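Local coordinates for ywnA (Bacillus subtilis subsp. subtilis, PDB 1XD7), which probably binds DNA and regulates transcription as a winged helix-turn-helix protein of the Rrf2 family, at residues 66-71 with 125-130; 72-77 with 117-122. All coordinates share one frame; numbering follows the deposited sequence.

Contact 1 of 2, residues 66-71 with 125-130; sequences KDPADI and KSLKDV
An N-capped helical turn, 127-130, is docked here on the loop that leads out of the wing of this winged-helix fold, after strand 63-64. The backbone does the joining. Leu127 N gives its hydrogen to Ile71 O at 2.8 Å, almost in line with the C=O bond though bent to 133° at the hydrogen, and Lys128 N reaches Pro68 O at 2.9 Å, straighter but from above the carbonyl plane. Two N-H groups of the first helical turn are thus used up by loop carbonyls. The cap is Ser126: a chi1 of 72° tucks its OG over its own backbone, between N and C, and from there it accepts from Asp129 N while donating to Asp129 OD2. On the loop side, Asp67 OD1 turns its anti lone pair to Ala69 N, an Asx turn that spans Pro68. Leu127, with CG anti to the backbone N (chi1 -159°), lies alongside Ile71, both pointing the same way; Leu127 CB and Ile71 CB are 4.1 Å apart, and the pair continues onto Leu64 of strand 63-64. Leu127 also reaches Ser16 and Ser19 of helix 7-19. Lys128 is exposed and extends fully outward, Lys128 CD passing Ala69 CB at 4.0 Å. Leu127 CD1 rests against Pro68 CB at 3.9 Å.

Contact 2 of 2, residues 72-77 with 117-122; sequences SLLEVY and AMENEL
The last part of helix 98-122 crosses obliquely against the first turn of helix 73-80, which packs on helix 7-19 of the winged-helix domain. Their short segments run at 119° with axes 8.5 Å apart. Leu122 carries the joint. Leu122 CB is pressed on the backbone of Leu74, 3.5 Å from Leu74 CA, which is tighter than usual van der Waals contact. CG stands anti to the carbonyl carbon (chi1 -65°), and from it the two methyls part: Leu122 CD2 goes to Leu73 CB at 4.0 Å, while Leu122 CD1 settles over one face of the Tyr77 ring, 4.1 Å from Tyr77 CG. Tyr77 itself has CG anti to the backbone N, so the ring stretches across to Met118. There Met118 SD lies 5.0 Å from the centroid of the Tyr77 ring in an oblique Met-aromatic contact, and its methyl CE touches Tyr77 OH. Leu74 leaves its backbone in the same anti fashion and lays CD2 across CB and CG of Glu119, whose carboxylate is held by a salt bridge to Arg116. The start of helix 73-80 is closed by a capping box, in which Ser72 OG accepts from Glu75 N and Ser72 N in turn donates weakly to Glu75 OE1. Leu74 N, another N-H of that first turn, donates to Leu122 O at 2.6 Å. Leu122 O thus gains a backbone donor from the first turn of helix 73-80, among mostly apolar contacts of the leucine and tyrosine side chains.

Overall arrangement
The centres of contacts 1 and 2 lie about 12 Å apart, and the two touch: Lys125 CB packs on Leu73 CG. Along the chain the order is 66-71, 72-77, 117-122, 125-130, so both segments of contact 2 fall between those of contact 1. The loop after strand 63-64 runs straight into helix 73-80, and helix 98-122 is followed by helix 127-130; each contact pairs one part of the first run with one of the second. The long helix and helix 127-130 are thereby both fastened to the winged-helix domain. Both contacts also touch the second subunit, consistent with a dimer whose long helices join two probable DNA-binding domains.

Contact 1 of 2, residues 66-71 with 125-130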
ATOM      1  N   LYS A  66       9.121  21.381 -14.653  1.00 48.39           N
ATOM      2  CA  LYS A  66       9.979  20.625 -15.550  1.00 48.59           C
ATOM      3  C   LYS A  66       9.200  19.784 -16.536  1.00 48.27           C
ATOM      4  O   LYS A  66       7.977  19.689 -16.482  1.00 48.65           O
ATOM      5  CB  LYS A  66      10.932  19.712 -14.770  1.00 50.19           C
ATOM      6  CG  LYS A  66      10.262  18.828 -13.726  1.00 52.03           C
ATOM      7  CD  LYS A  66      11.121  17.617 -13.312  1.00 51.72           C
ATOM      8  CE  LYS A  66      12.590  17.950 -13.144  1.00 53.18           C
ATOM      9  NZ  LYS A  66      12.799  19.197 -12.363  1.00 53.31           N
ATOM     10  N   ASP A  67       9.938  19.163 -17.435  1.00 47.38           N
ATOM     11  CA  ASP A  67       9.366  18.318 -18.448  1.00 47.44           C
ATOM     12  C   ASP A  67       8.852  16.993 -17.885  1.00 47.60           C
ATOM     13  O   ASP A  67       9.514  16.348 -17.073  1.00 49.91           O
ATOM     14  CB  ASP A  67      10.416  18.049 -19.508  1.00 49.46           C
ATOM     15  CG  ASP A  67       9.874  17.261 -20.656  1.00 52.55           C
ATOM     16  OD1 ASP A  67       9.503  16.086 -20.452  1.00 53.23           O
ATOM     17  OD2 ASP A  67       9.810  17.827 -21.768  1.00 55.89           O
ATOM     18  N   PRO A  68       7.669  16.560 -18.341  1.00 45.86           N
ATOM     19  CA  PRO A  68       6.961  15.331 -17.968  1.00 44.87           C
ATOM     20  C   PRO A  68       7.827  14.076 -17.968  1.00 45.42           C
ATOM     21  O   PRO A  68       7.506  13.073 -17.315  1.00 44.00           O
ATOM     22  CB  PRO A  68       5.868  15.237 -19.025  1.00 43.98           C
ATOM     23  CG  PRO A  68       5.565  16.657 -19.312  1.00 44.49           C
ATOM     24  CD  PRO A  68       6.912  17.308 -19.362  1.00 44.77           C
ATOM     25  N   ALA A  69       8.905  14.120 -18.735  1.00 44.96           N
ATOM     26  CA  ALA A  69       9.792  12.977 -18.837  1.00 45.86           C
ATOM     27  C   ALA A  69      10.756  12.999 -17.669  1.00 44.79           C
ATOM     28  O   ALA A  69      11.435  12.025 -17.401  1.00 44.35           O
ATOM     29  CB  ALA A  69      10.559  13.022 -20.158  1.00 46.04           C
ATOM     30  N   ASP A  70      10.798  14.126 -16.979  1.00 44.79           N
ATOM     31  CA  ASP A  70      11.676  14.284 -15.836  1.00 45.78           C
ATOM     32  C   ASP A  70      10.878  14.312 -14.544  1.00 45.43           C
ATOM     33  O   ASP A  70      11.352  14.835 -13.534  1.00 47.24           O
ATOM     34  CB  ASP A  70      12.459  15.585 -15.959  1.00 46.85           C
ATOM     35  CG  ASP A  70      13.230  15.671 -17.252  1.00 50.29           C
ATOM     36  OD1 ASP A  70      13.609  16.803 -17.626  1.00 51.68           O
ATOM     37  OD2 ASP A  70      13.454  14.611 -17.886  1.00 51.22           O
ATOM     38  N   ILE A  71       9.669  13.764 -14.567  1.00 42.74           N
ATOM     39  CA  ILE A  71       8.841  13.763 -13.371  1.00 40.01           C
ATOM     40  C   ILE A  71       8.432  12.359 -13.048  1.00 39.33           C
ATOM     41  O   ILE A  71       7.551  11.799 -13.691  1.00 38.86           O
ATOM     42  CB  ILE A  71       7.572  14.590 -13.559  1.00 41.74           C
ATOM     43  CG1 ILE A  71       7.925  15.965 -14.139  1.00 40.03           C
ATOM     44  CG2 ILE A  71       6.876  14.756 -12.221  1.00 40.68           C
ATOM     45  CD1 ILE A  71       6.732  16.865 -14.376  1.00 39.58           C
ATOM     46  N   LYS A 125       8.609   4.779 -13.591  1.00 45.90           N
ATOM     47  CA  LYS A 125       7.718   5.454 -14.520  1.00 44.76           C
ATOM     48  C   LYS A 125       7.885   6.958 -14.434  1.00 44.42           C
ATOM     49  O   LYS A 125       8.456   7.477 -13.477  1.00 46.40           O
ATOM     50  CB  LYS A 125       6.269   5.098 -14.218  1.00 44.77           C
ATOM     51  CG  LYS A 125       6.056   3.640 -13.913  1.00 46.90           C
ATOM     52  CD  LYS A 125       6.616   2.764 -15.004  1.00 48.25           C
ATOM     53  CE  LYS A 125       6.471   1.309 -14.613  1.00 48.78           C
ATOM     54  NZ  LYS A 125       5.058   1.000 -14.264  1.00 49.59           N
ATOM     55  N   SER A 126       7.388   7.648 -15.454  1.00 42.57           N
ATOM     56  CA  SER A 126       7.451   9.101 -15.533  1.00 41.80           C
ATOM     57  C   SER A 126       6.045   9.607 -15.836  1.00 39.35           C
ATOM     58  O   SER A 126       5.149   8.832 -16.152  1.00 39.17           O
ATOM     59  CB  SER A 126       8.372   9.538 -16.671  1.00 43.52           C
ATOM     60  OG  SER A 126       7.767   9.291 -17.934  1.00 44.67           O
ATOM     61  N   LEU A 127       5.853  10.907 -15.738  1.00 37.87           N
ATOM     62  CA  LEU A 127       4.555  11.474 -16.038  1.00 39.72           C
ATOM     63  C   LEU A 127       4.299  11.165 -17.521  1.00 41.53           C
ATOM     64  O   LEU A 127       3.220  10.706 -17.901  1.00 40.41           O
ATOM     65  CB  LEU A 127       4.589  12.984 -15.827  1.00 37.57           C
ATOM     66  CG  LEU A 127       3.236  13.669 -15.600  1.00 38.92           C
ATOM     67  CD1 LEU A 127       3.336  15.109 -16.063  1.00 33.77           C
ATOM     68  CD2 LEU A 127       2.118  12.931 -16.322  1.00 36.95           C
ATOM     69  N   LYS A 128       5.320  11.407 -18.341  1.00 41.77           N
ATOM     70  CA  LYS A 128       5.226  11.152 -19.770  1.00 44.07           C
ATOM     71  C   LYS A 128       4.816   9.720 -19.990  1.00 43.09           C
ATOM     72  O   LYS A 128       3.929   9.420 -20.787  1.00 43.30           O
ATOM     73  CB  LYS A 128       6.564  11.398 -20.455  1.00 46.68           C
ATOM     74  CG  LYS A 128       6.532  11.096 -21.952  1.00 52.52           C
ATOM     75  CD  LYS A 128       7.768  11.637 -22.668  1.00 54.10           C
ATOM     76  CE  LYS A 128       7.698  11.409 -24.179  1.00 54.87           C
ATOM     77  NZ  LYS A 128       8.868  12.035 -24.874  1.00 54.57           N
ATOM     78  N   ASP A 129       5.471   8.832 -19.267  1.00 43.34           N
ATOM     79  CA  ASP A 129       5.169   7.430 -19.374  1.00 42.49           C
ATOM     80  C   ASP A 129       3.693   7.140 -19.264  1.00 42.47           C
ATOM     81  O   ASP A 129       3.200   6.228 -19.923  1.00 42.45           O
ATOM     82  CB  ASP A 129       5.922   6.659 -18.305  1.00 44.53           C
ATOM     83  CG  ASP A 129       7.272   6.225 -18.773  1.00 46.22           C
ATOM     84  OD1 ASP A 129       7.399   5.055 -19.174  1.00 47.65           O
ATOM     85  OD2 ASP A 129       8.200   7.054 -18.768  1.00 48.23           O
ATOM     86  N   VAL A 130       2.963   7.879 -18.437  1.00 41.52           N
ATOM     87  CA  VAL A 130       1.542   7.574 -18.360  1.00 42.33           C
ATOM     88  C   VAL A 130       0.780   8.288 -19.470  1.00 41.25           C
ATOM     89  O   VAL A 130      -0.176   7.745 -20.013  1.00 41.45           O
ATOM     90  CB  VAL A 130       0.942   7.933 -16.986  1.00 42.37           C
ATOM     91  CG1 VAL A 130       1.685   7.186 -15.903  1.00 44.71           C
ATOM     92  CG2 VAL A 130       1.015   9.410 -16.751  1.00 44.25           C
TER

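Contact 2 of 2, residues 72-77 with 117-122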
ATOM      1  N   SER A  72       9.072  11.783 -12.039  1.00 38.12           N
ATOM      2  CA  SER A  72       8.773  10.414 -11.660  1.00 38.49           C
ATOM      3  C   SER A  72       7.516  10.345 -10.820  1.00 36.02           C
ATOM      4  O   SER A  72       7.192  11.291 -10.110  1.00 35.58           O
ATOM      5  CB  SER A  72       9.941   9.837 -10.859  1.00 42.62           C
ATOM      6  OG  SER A  72      10.134  10.594  -9.677  1.00 46.43           O
ATOM      7  N   LEU A  73       6.807   9.231 -10.895  1.00 35.42           N
ATOM      8  CA  LEU A  73       5.612   9.095 -10.093  1.00 37.70           C
ATOM      9  C   LEU A  73       6.023   9.117  -8.616  1.00 39.66           C
ATOM     10  O   LEU A  73       5.366   9.736  -7.785  1.00 40.08           O
ATOM     11  CB  LEU A  73       4.883   7.804 -10.456  1.00 37.67           C
ATOM     12  CG  LEU A  73       4.396   7.765 -11.918  1.00 40.49           C
ATOM     13  CD1 LEU A  73       3.240   6.792 -12.061  1.00 38.52           C
ATOM     14  CD2 LEU A  73       3.925   9.143 -12.349  1.00 38.39           C
ATOM     15  N   LEU A  74       7.131   8.467  -8.295  1.00 41.66           N
ATOM     16  CA  LEU A  74       7.614   8.458  -6.920  1.00 43.16           C
ATOM     17  C   LEU A  74       7.765   9.912  -6.476  1.00 43.20           C
ATOM     18  O   LEU A  74       7.345  10.286  -5.380  1.00 41.64           O
ATOM     19  CB  LEU A  74       8.958   7.716  -6.851  1.00 46.32           C
ATOM     20  CG  LEU A  74       9.754   7.588  -5.540  1.00 46.90           C
ATOM     21  CD1 LEU A  74      10.495   8.873  -5.283  1.00 46.78           C
ATOM     22  CD2 LEU A  74       8.842   7.236  -4.384  1.00 45.28           C
ATOM     23  N   GLU A  75       8.337  10.733  -7.351  1.00 43.69           N
ATOM     24  CA  GLU A  75       8.534  12.158  -7.071  1.00 44.05           C
ATOM     25  C   GLU A  75       7.191  12.806  -6.734  1.00 45.64           C
ATOM     26  O   GLU A  75       7.105  13.658  -5.845  1.00 46.50           O
ATOM     27  CB  GLU A  75       9.162  12.840  -8.296  1.00 42.43           C
ATOM     28  CG  GLU A  75       9.526  14.315  -8.135  1.00 42.99           C
ATOM     29  CD  GLU A  75      10.483  14.801  -9.232  1.00 42.97           C
ATOM     30  OE1 GLU A  75      10.875  13.992 -10.101  1.00 44.11           O
ATOM     31  OE2 GLU A  75      10.858  15.993  -9.227  1.00 43.79           O
ATOM     32  N   VAL A  76       6.144  12.394  -7.447  1.00 45.08           N
ATOM     33  CA  VAL A  76       4.804  12.926  -7.227  1.00 44.68           C
ATOM     34  C   VAL A  76       4.268  12.432  -5.898  1.00 44.61           C
ATOM     35  O   VAL A  76       3.678  13.187  -5.125  1.00 44.59           O
ATOM     36  CB  VAL A  76       3.816  12.454  -8.317  1.00 44.47           C
ATOM     37  CG1 VAL A  76       2.440  13.036  -8.047  1.00 42.10           C
ATOM     38  CG2 VAL A  76       4.311  12.856  -9.687  1.00 42.04           C
ATOM     39  N   TYR A  77       4.464  11.143  -5.662  1.00 45.42           N
ATOM     40  CA  TYR A  77       4.023  10.485  -4.446  1.00 48.11           C
ATOM     41  C   TYR A  77       4.411  11.231  -3.173  1.00 48.33           C
ATOM     42  O   TYR A  77       3.551  11.627  -2.396  1.00 47.27           O
ATOM     43  CB  TYR A  77       4.604   9.080  -4.397  1.00 51.01           C
ATOM     44  CG  TYR A  77       4.219   8.294  -3.161  1.00 56.39           C
ATOM     45  CD1 TYR A  77       2.910   7.851  -2.967  1.00 57.52           C
ATOM     46  CD2 TYR A  77       5.176   7.962  -2.199  1.00 57.72           C
ATOM     47  CE1 TYR A  77       2.565   7.086  -1.844  1.00 59.94           C
ATOM     48  CE2 TYR A  77       4.842   7.198  -1.072  1.00 59.51           C
ATOM     49  CZ  TYR A  77       3.538   6.761  -0.901  1.00 60.89           C
ATOM     50  OH  TYR A  77       3.217   5.983   0.197  1.00 60.97           O
ATOM     51  N   ALA A 117      10.446  -1.482  -2.492  1.00 46.42           N
ATOM     52  CA  ALA A 117      10.005  -2.043  -3.754  1.00 46.28           C
ATOM     53  C   ALA A 117       8.931  -1.117  -4.337  1.00 48.20           C
ATOM     54  O   ALA A 117       9.111  -0.560  -5.413  1.00 50.01           O
ATOM     55  CB  ALA A 117       9.457  -3.426  -3.542  1.00 43.52           C
ATOM     56  N   MET A 118       7.823  -0.953  -3.620  1.00 48.97           N
ATOM     57  CA  MET A 118       6.753  -0.063  -4.058  1.00 49.60           C
ATOM     58  C   MET A 118       7.451   1.189  -4.610  1.00 49.28           C
ATOM     59  O   MET A 118       7.340   1.509  -5.797  1.00 49.75           O
ATOM     60  CB  MET A 118       5.854   0.303  -2.854  1.00 51.13           C
ATOM     61  CG  MET A 118       4.467   0.922  -3.170  1.00 52.65           C
ATOM     62  SD  MET A 118       4.159   2.596  -2.461  1.00 51.38           S
ATOM     63  CE  MET A 118       3.789   2.176  -0.723  1.00 51.83           C
ATOM     64  N   GLU A 119       8.211   1.861  -3.751  1.00 48.53           N
ATOM     65  CA  GLU A 119       8.909   3.085  -4.126  1.00 48.00           C
ATOM     66  C   GLU A 119       9.824   2.980  -5.332  1.00 48.03           C
ATOM     67  O   GLU A 119      10.070   3.972  -6.020  1.00 46.77           O
ATOM     68  CB  GLU A 119       9.737   3.611  -2.964  1.00 49.78           C
ATOM     69  CG  GLU A 119       8.946   4.157  -1.803  1.00 52.82           C
ATOM     70  CD  GLU A 119       9.840   4.877  -0.810  1.00 55.23           C
ATOM     71  OE1 GLU A 119      10.820   4.259  -0.345  1.00 56.29           O
ATOM     72  OE2 GLU A 119       9.575   6.058  -0.497  1.00 56.60           O
ATOM     73  N   ASN A 120      10.354   1.795  -5.588  1.00 48.43           N
ATOM     74  CA  ASN A 120      11.254   1.659  -6.720  1.00 48.90           C
ATOM     75  C   ASN A 120      10.547   1.638  -8.077  1.00 47.59           C
ATOM     76  O   ASN A 120      11.099   2.107  -9.071  1.00 48.52           O
ATOM     77  CB  ASN A 120      12.161   0.452  -6.513  1.00 49.96           C
ATOM     78  CG  ASN A 120      13.334   0.773  -5.599  1.00 51.93           C
ATOM     79  OD1 ASN A 120      14.033  -0.121  -5.124  1.00 54.82           O
ATOM     80  ND2 ASN A 120      13.558   2.060  -5.354  1.00 50.83           N
ATOM     81  N   GLU A 121       9.328   1.117  -8.126  1.00 46.61           N
ATOM     82  CA  GLU A 121       8.579   1.138  -9.371  1.00 46.97           C
ATOM     83  C   GLU A 121       8.201   2.590  -9.650  1.00 46.78           C
ATOM     84  O   GLU A 121       8.515   3.134 -10.707  1.00 47.13           O
ATOM     85  CB  GLU A 121       7.309   0.303  -9.258  1.00 48.55           C
ATOM     86  CG  GLU A 121       7.511  -1.120  -9.693  1.00 51.64           C
ATOM     87  CD  GLU A 121       8.097  -1.192 -11.084  1.00 53.94           C
ATOM     88  OE1 GLU A 121       7.405  -0.767 -12.031  1.00 57.22           O
ATOM     89  OE2 GLU A 121       9.247  -1.660 -11.233  1.00 54.49           O
ATOM     90  N   LEU A 122       7.548   3.225  -8.683  1.00 45.14           N
ATOM     91  CA  LEU A 122       7.124   4.612  -8.835  1.00 44.32           C
ATOM     92  C   LEU A 122       8.214   5.508  -9.361  1.00 43.87           C
ATOM     93  O   LEU A 122       7.939   6.572  -9.902  1.00 44.55           O
ATOM     94  CB  LEU A 122       6.657   5.182  -7.507  1.00 43.68           C
ATOM     95  CG  LEU A 122       5.410   4.553  -6.919  1.00 44.44           C
ATOM     96  CD1 LEU A 122       5.208   5.135  -5.533  1.00 45.79           C
ATOM     97  CD2 LEU A 122       4.214   4.821  -7.811  1.00 40.88           C
TER